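Local coordinates for putative oxidoreductase (Klebsiella pneumoniae subsp. pneumoniae MGH 78578, PDB 3E82) that probably catalyses an NAD(P)-dependent oxidation or reduction, as a Gfo/Idh/MocA-family enzyme with a Rossmann-fold nucleotide-binding domain, at the interface of chains A and B. Numbering follows the deposited sequence. Chains: chain A/B, Putative oxidoreductase.

Contact 1: the interface of chains A and B. Residues chain A 247-249, 283-285, 287; chain B 158, 234-236.
B:Ala235 rests its methyl group against strands 248-252 and 280-284 of chain A, CB 3.7 Å from CA of A:Gly248 and 3.9 Å from CB of A:Tyr283. B:Gly236 lies on a face of the A:Tyr283 ring: its CA makes a CH-pi contact 3.7 Å from the ring centroid, displaced toward the rim, and the lack of a side chain probably helps the backbone come this close. The A:Tyr283 ring has CG anti to its carbonyl carbon (chi1 -64°), and chi2 of -88° turns its face toward B:Gly236. A:Ala285 meets the rim of B:Phe158 obliquely, its CA 3.5 Å from CE2, on the side of the ring that B:Ala235 covers, while CZ points toward the backbone of A:Lys247 and A:Gly248. A:Leu287 comes in at the root of that aromatic side chain, where its CD2 branch lies 3.7 Å from CB of B:Phe158 and also touches the carbonyl oxygen of B:Ala235. Water 1 joins the hydroxyl OG of A:Ser249 to N of B:Ala235, a pair whose direct bond is weak, and water 2 bridges the carbonyl oxygens of A:Leu287 and B:Ala235. In the second shell, N of B:Val234 lies at the edge of the B:Phe158 ring. This contact of a loop with two strands helps join the C-terminal alpha/beta domains in what may be the functional dimer.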
ATOM      1  N   LYS A 247       6.475 -18.650  -4.063  1.00 29.29           N
ATOM      2  CA  LYS A 247       7.764 -19.313  -3.878  1.00 30.49           C
ATOM      3  C   LYS A 247       8.797 -18.341  -3.319  1.00 29.69           C
ATOM      4  O   LYS A 247       9.855 -18.754  -2.839  1.00 30.06           O
ATOM      5  CB  LYS A 247       8.289 -19.907  -5.193  1.00 33.45           C
ATOM      6  CG  LYS A 247       7.528 -21.125  -5.682  1.00 36.98           C
ATOM      7  CD  LYS A 247       8.200 -21.766  -6.891  1.00 38.97           C
ATOM      8  CE  LYS A 247       9.601 -22.250  -6.549  1.00 42.25           C
ATOM      9  NZ  LYS A 247      10.192 -23.104  -7.624  1.00 44.52           N
ATOM     10  N   GLY A 248       8.491 -17.049  -3.380  1.00 27.61           N
ATOM     11  CA  GLY A 248       9.423 -16.057  -2.876  1.00 26.81           C
ATOM     12  C   GLY A 248       9.075 -14.638  -3.292  1.00 26.38           C
ATOM     13  O   GLY A 248       8.076 -14.404  -3.985  1.00 27.37           O
ATOM     14  N   SER A 249       9.915 -13.694  -2.878  1.00 23.56           N
ATOM     15  CA  SER A 249       9.710 -12.279  -3.165  1.00 23.78           C
ATOM     16  C   SER A 249      10.956 -11.636  -3.762  1.00 24.32           C
ATOM     17  O   SER A 249      12.075 -12.117  -3.566  1.00 25.91           O
ATOM     18  CB  SER A 249       9.372 -11.517  -1.872  1.00 20.57           C
ATOM     19  OG  SER A 249       8.209 -12.013  -1.242  1.00 22.82           O
ATOM     20  N   TYR A 283      14.139 -13.057  -1.980  1.00 30.08           N
ATOM     21  CA  TYR A 283      13.884 -13.836  -0.772  1.00 31.27           C
ATOM     22  C   TYR A 283      13.245 -15.156  -1.200  1.00 32.99           C
ATOM     23  O   TYR A 283      12.221 -15.151  -1.883  1.00 31.91           O
ATOM     24  CB  TYR A 283      12.914 -13.077   0.140  1.00 28.64           C
ATOM     25  CG  TYR A 283      13.453 -11.768   0.670  1.00 29.73           C
ATOM     26  CD1 TYR A 283      14.191 -11.722   1.855  1.00 29.31           C
ATOM     27  CD2 TYR A 283      13.230 -10.571  -0.015  1.00 28.21           C
ATOM     28  CE1 TYR A 283      14.692 -10.513   2.348  1.00 28.36           C
ATOM     29  CE2 TYR A 283      13.728  -9.365   0.466  1.00 28.87           C
ATOM     30  CZ  TYR A 283      14.455  -9.343   1.647  1.00 29.44           C
ATOM     31  OH  TYR A 283      14.936  -8.149   2.127  1.00 30.16           O
ATOM     32  N   ASP A 284      13.847 -16.283  -0.825  1.00 35.24           N
ATOM     33  CA  ASP A 284      13.271 -17.575  -1.185  1.00 38.02           C
ATOM     34  C   ASP A 284      12.411 -18.078  -0.028  1.00 39.87           C
ATOM     35  O   ASP A 284      12.224 -17.370   0.970  1.00 38.65           O
ATOM     36  CB  ASP A 284      14.361 -18.602  -1.524  1.00 40.16           C
ATOM     37  CG  ASP A 284      15.360 -18.788  -0.404  1.00 42.17           C
ATOM     38  OD1 ASP A 284      14.942 -18.778   0.768  1.00 42.67           O
ATOM     39  OD2 ASP A 284      16.564 -18.953  -0.693  1.00 44.26           O
ATOM     40  N   ALA A 285      11.890 -19.295  -0.161  1.00 40.93           N
ATOM     41  CA  ALA A 285      11.032 -19.886   0.863  1.00 43.03           C
ATOM     42  C   ALA A 285      11.687 -19.963   2.242  1.00 43.52           C
ATOM     43  O   ALA A 285      11.005 -20.185   3.244  1.00 44.59           O
ATOM     44  CB  ALA A 285      10.578 -21.271   0.424  1.00 43.11           C
ATOM     45  N   LEU A 287      13.170 -17.471   3.572  1.00 42.73           N
ATOM     46  CA  LEU A 287      13.148 -16.093   4.063  1.00 41.55           C
ATOM     47  C   LEU A 287      14.507 -15.415   3.984  1.00 42.34           C
ATOM     48  O   LEU A 287      14.680 -14.292   4.467  1.00 43.41           O
ATOM     49  CB  LEU A 287      12.645 -16.046   5.507  1.00 40.00           C
ATOM     50  CG  LEU A 287      11.387 -16.858   5.811  1.00 39.74           C
ATOM     51  CD1 LEU A 287      10.999 -16.667   7.273  1.00 38.87           C
ATOM     52  CD2 LEU A 287      10.262 -16.428   4.886  1.00 39.53           C
TER
ATOM     53  N   PHE B 158       5.125 -15.553   5.672  1.00 32.12           N
ATOM     54  CA  PHE B 158       5.223 -16.399   4.495  1.00 32.99           C
ATOM     55  C   PHE B 158       4.757 -17.807   4.811  1.00 34.01           C
ATOM     56  O   PHE B 158       5.453 -18.573   5.476  1.00 33.15           O
ATOM     57  CB  PHE B 158       6.661 -16.425   3.975  1.00 32.00           C
ATOM     58  CG  PHE B 158       6.814 -17.138   2.663  1.00 33.12           C
ATOM     59  CD1 PHE B 158       6.222 -16.633   1.507  1.00 32.13           C
ATOM     60  CD2 PHE B 158       7.538 -18.322   2.584  1.00 32.93           C
ATOM     61  CE1 PHE B 158       6.353 -17.300   0.289  1.00 33.69           C
ATOM     62  CE2 PHE B 158       7.674 -18.996   1.369  1.00 34.03           C
ATOM     63  CZ  PHE B 158       7.082 -18.485   0.223  1.00 33.70           C
ATOM     64  N   VAL B 234       4.413 -13.341   2.044  1.00 24.14           N
ATOM     65  CA  VAL B 234       5.465 -12.343   1.953  1.00 23.51           C
ATOM     66  C   VAL B 234       6.751 -12.992   2.443  1.00 24.55           C
ATOM     67  O   VAL B 234       7.005 -13.053   3.645  1.00 26.24           O
ATOM     68  CB  VAL B 234       5.150 -11.102   2.826  1.00 22.89           C
ATOM     69  CG1 VAL B 234       6.292 -10.093   2.734  1.00 21.91           C
ATOM     70  CG2 VAL B 234       3.850 -10.461   2.365  1.00 19.57           C
ATOM     71  N   ALA B 235       7.553 -13.489   1.508  1.00 24.71           N
ATOM     72  CA  ALA B 235       8.811 -14.140   1.850  1.00 25.52           C
ATOM     73  C   ALA B 235       9.788 -13.135   2.436  1.00 26.54           C
ATOM     74  O   ALA B 235      10.657 -13.502   3.223  1.00 28.85           O
ATOM     75  CB  ALA B 235       9.417 -14.805   0.618  1.00 26.15           C
ATOM     76  N   GLY B 236       9.637 -11.868   2.052  1.00 26.69           N
ATOM     77  CA  GLY B 236      10.511 -10.821   2.556  1.00 25.09           C
ATOM     78  C   GLY B 236      10.287  -9.488   1.860  1.00 25.98           C
ATOM     79  O   GLY B 236       9.530  -9.409   0.897  1.00 24.28           O
TER
HETATM   80  O   HOH W   1       6.453 -14.004  -1.349  1.00 32.21           O
HETATM   81  O   HOH W   2      12.599 -12.448   4.919  1.00 39.41           O

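Contact 2: the interface of chains A and B. Residues chain A 158, 205-207, 233; chain B 149, 223, 244-246.
The backbone of A:Leu205, in the loop after strand 197-203, has phi/psi of -106°/-25° and turns its carbonyl toward chain B. That oxygen O accepts a hydrogen bond from the side-chain amine NZ of B:Lys149 at 2.9 Å, the donor tilted from the carbonyl plane with a C=O...N angle of 150°. B:Lys149 reaches it from the start of strand 148-156 by a chain bent at chi2 and again at chi4. A:Leu233 lies across this aliphatic stem, its CD1 branch 3.7 Å from CG of B:Lys149. Its other branch, CD2, rests 3.9 Å from CA of B:Asp246, and these two side chains run alongside each other in the same direction. The carbonyl oxygen O of A:Leu233 makes a van der Waals contact of 3.3 Å with CB of B:His244. A:Leu205 sends CD2 toward the carbonyl of B:Ala223. The A:Phe158 ring uses its far rim, with CZ 3.4 Å from the carbonyl oxygen of B:Asp246. Within chain B, OD2 of B:Asp246 forms a long salt bridge of 3.9 Å with NZ of B:Lys149, and may help orient the amine and balance its charge. Water 3 lies 2.8 Å from N of A:Asp207, nearly straight, and a longer 3.3 Å from that OD2. The lysine stem packs on A:Leu233 and A:Leu205, its amine bonds A:Leu205 too, and the patch helps hold the two C-terminal domains together in the deposited dimer.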
ATOM      1  N   PHE A 158      11.012  12.847  -2.590  1.00 25.43           N
ATOM      2  CA  PHE A 158      10.756  13.835  -1.554  1.00 27.05           C
ATOM      3  C   PHE A 158      10.882  15.274  -2.049  1.00 28.74           C
ATOM      4  O   PHE A 158      11.986  15.776  -2.246  1.00 28.04           O
ATOM      5  CB  PHE A 158      11.717  13.604  -0.386  1.00 25.45           C
ATOM      6  CG  PHE A 158      11.340  14.344   0.864  1.00 24.77           C
ATOM      7  CD1 PHE A 158      10.150  14.051   1.529  1.00 22.62           C
ATOM      8  CD2 PHE A 158      12.168  15.339   1.377  1.00 24.77           C
ATOM      9  CE1 PHE A 158       9.790  14.739   2.685  1.00 23.94           C
ATOM     10  CE2 PHE A 158      11.816  16.035   2.533  1.00 25.94           C
ATOM     11  CZ  PHE A 158      10.625  15.732   3.187  1.00 25.05           C
ATOM     12  N   LEU A 205      -1.798  16.167  -0.746  1.00 19.25           N
ATOM     13  CA  LEU A 205      -1.442  16.206   0.667  1.00 20.40           C
ATOM     14  C   LEU A 205      -0.403  17.221   1.128  1.00 21.70           C
ATOM     15  O   LEU A 205      -0.387  17.588   2.305  1.00 20.24           O
ATOM     16  CB  LEU A 205      -1.016  14.803   1.106  1.00 19.99           C
ATOM     17  CG  LEU A 205      -2.075  13.712   0.875  1.00 21.13           C
ATOM     18  CD1 LEU A 205      -1.480  12.332   1.140  1.00 20.68           C
ATOM     19  CD2 LEU A 205      -3.269  13.958   1.783  1.00 19.12           C
ATOM     20  N   ARG A 206       0.477  17.656   0.231  1.00 20.47           N
ATOM     21  CA  ARG A 206       1.467  18.645   0.617  1.00 22.27           C
ATOM     22  C   ARG A 206       0.725  19.930   0.932  1.00 23.35           C
ATOM     23  O   ARG A 206      -0.173  20.338   0.197  1.00 21.91           O
ATOM     24  CB  ARG A 206       2.476  18.885  -0.504  1.00 19.87           C
ATOM     25  CG  ARG A 206       3.445  17.732  -0.688  1.00 19.65           C
ATOM     26  CD  ARG A 206       4.428  18.017  -1.781  1.00 22.09           C
ATOM     27  NE  ARG A 206       3.756  18.249  -3.058  1.00 23.35           N
ATOM     28  CZ  ARG A 206       4.397  18.542  -4.182  1.00 25.82           C
ATOM     29  NH1 ARG A 206       5.723  18.635  -4.179  1.00 26.62           N
ATOM     30  NH2 ARG A 206       3.719  18.755  -5.302  1.00 26.02           N
ATOM     31  N   ASP A 207       1.093  20.559   2.037  1.00 25.74           N
ATOM     32  CA  ASP A 207       0.448  21.794   2.453  1.00 29.45           C
ATOM     33  C   ASP A 207       0.545  22.850   1.354  1.00 28.46           C
ATOM     34  O   ASP A 207       1.635  23.169   0.877  1.00 27.93           O
ATOM     35  CB  ASP A 207       1.103  22.313   3.734  1.00 35.25           C
ATOM     36  CG  ASP A 207       0.191  23.231   4.514  1.00 40.79           C
ATOM     37  OD1 ASP A 207      -0.878  22.757   4.963  1.00 44.44           O
ATOM     38  OD2 ASP A 207       0.537  24.422   4.675  1.00 44.74           O
ATOM     39  N   LEU A 233       5.920  13.002  -1.361  1.00 19.35           N
ATOM     40  CA  LEU A 233       6.372  13.108   0.028  1.00 20.18           C
ATOM     41  C   LEU A 233       6.914  11.804   0.614  1.00 20.29           C
ATOM     42  O   LEU A 233       6.316  11.220   1.527  1.00 18.96           O
ATOM     43  CB  LEU A 233       5.242  13.624   0.925  1.00 21.29           C
ATOM     44  CG  LEU A 233       4.914  15.113   0.880  1.00 26.51           C
ATOM     45  CD1 LEU A 233       3.703  15.403   1.764  1.00 27.29           C
ATOM     46  CD2 LEU A 233       6.124  15.911   1.342  1.00 25.79           C
TER
ATOM     47  N   LYS B 149       1.604  12.276   6.710  1.00 15.48           N
ATOM     48  CA  LYS B 149       0.793  12.272   5.501  1.00 16.78           C
ATOM     49  C   LYS B 149       0.458  10.867   5.006  1.00 16.47           C
ATOM     50  O   LYS B 149      -0.570  10.661   4.352  1.00 14.02           O
ATOM     51  CB  LYS B 149       1.508  13.070   4.393  1.00 17.82           C
ATOM     52  CG  LYS B 149       1.591  14.573   4.692  1.00 20.37           C
ATOM     53  CD  LYS B 149       0.190  15.133   4.891  1.00 25.04           C
ATOM     54  CE  LYS B 149       0.185  16.445   5.664  1.00 28.15           C
ATOM     55  NZ  LYS B 149       0.800  17.552   4.904  1.00 28.04           N
ATOM     56  N   ALA B 223      -6.570  15.086   6.061  1.00 20.32           N
ATOM     57  CA  ALA B 223      -5.265  15.520   5.584  1.00 21.47           C
ATOM     58  C   ALA B 223      -4.189  14.442   5.493  1.00 20.39           C
ATOM     59  O   ALA B 223      -3.007  14.760   5.394  1.00 20.01           O
ATOM     60  CB  ALA B 223      -4.754  16.692   6.446  1.00 21.04           C
ATOM     61  N   HIS B 244       5.450   8.383   6.452  1.00 17.58           N
ATOM     62  CA  HIS B 244       6.028   9.522   5.751  1.00 17.13           C
ATOM     63  C   HIS B 244       5.340  10.809   6.161  1.00 18.56           C
ATOM     64  O   HIS B 244       4.109  10.886   6.202  1.00 19.83           O
ATOM     65  CB  HIS B 244       5.882   9.358   4.232  1.00 17.78           C
ATOM     66  CG  HIS B 244       6.363   8.038   3.714  1.00 17.24           C
ATOM     67  ND1 HIS B 244       7.671   7.618   3.839  1.00 15.94           N
ATOM     68  CD2 HIS B 244       5.707   7.044   3.073  1.00 15.95           C
ATOM     69  CE1 HIS B 244       7.797   6.419   3.299  1.00 16.57           C
ATOM     70  NE2 HIS B 244       6.620   6.047   2.828  1.00 16.57           N
ATOM     71  N   GLY B 245       6.148  11.818   6.467  1.00 18.92           N
ATOM     72  CA  GLY B 245       5.637  13.117   6.857  1.00 17.76           C
ATOM     73  C   GLY B 245       6.280  14.147   5.944  1.00 19.48           C
ATOM     74  O   GLY B 245       7.135  13.793   5.136  1.00 18.16           O
ATOM     75  N   ASP B 246       5.895  15.414   6.056  1.00 21.78           N
ATOM     76  CA  ASP B 246       6.486  16.421   5.179  1.00 23.32           C
ATOM     77  C   ASP B 246       7.891  16.865   5.588  1.00 24.65           C
ATOM     78  O   ASP B 246       8.486  17.709   4.928  1.00 24.51           O
ATOM     79  CB  ASP B 246       5.570  17.640   5.053  1.00 26.24           C
ATOM     80  CG  ASP B 246       5.173  18.221   6.392  1.00 28.95           C
ATOM     81  OD1 ASP B 246       5.909  18.019   7.377  1.00 29.72           O
ATOM     82  OD2 ASP B 246       4.122  18.897   6.452  1.00 32.74           O
TER
HETATM   83  O   HOH W   3       3.306  19.618   3.375  1.00 32.98           O

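Contact 1 and contact 2, in the copies given, lie about 31 Å apart between the centres of their C-alpha atoms, within one two-fold symmetric interface. Phe158 takes part in both, from chain B in contact 1 and from chain A in contact 2, where it has a smaller share. Positions 233 to 236 also supply both, and segment 244-249 receives them: strand 241-245 and Asp246 in contact 2, Lys247 and strand 248-252 in contact 1. Contact 2 therefore adjoins the twin of contact 1 with the chains exchanged, consistent with a sheet-to-sheet dimer spread over a broad surface.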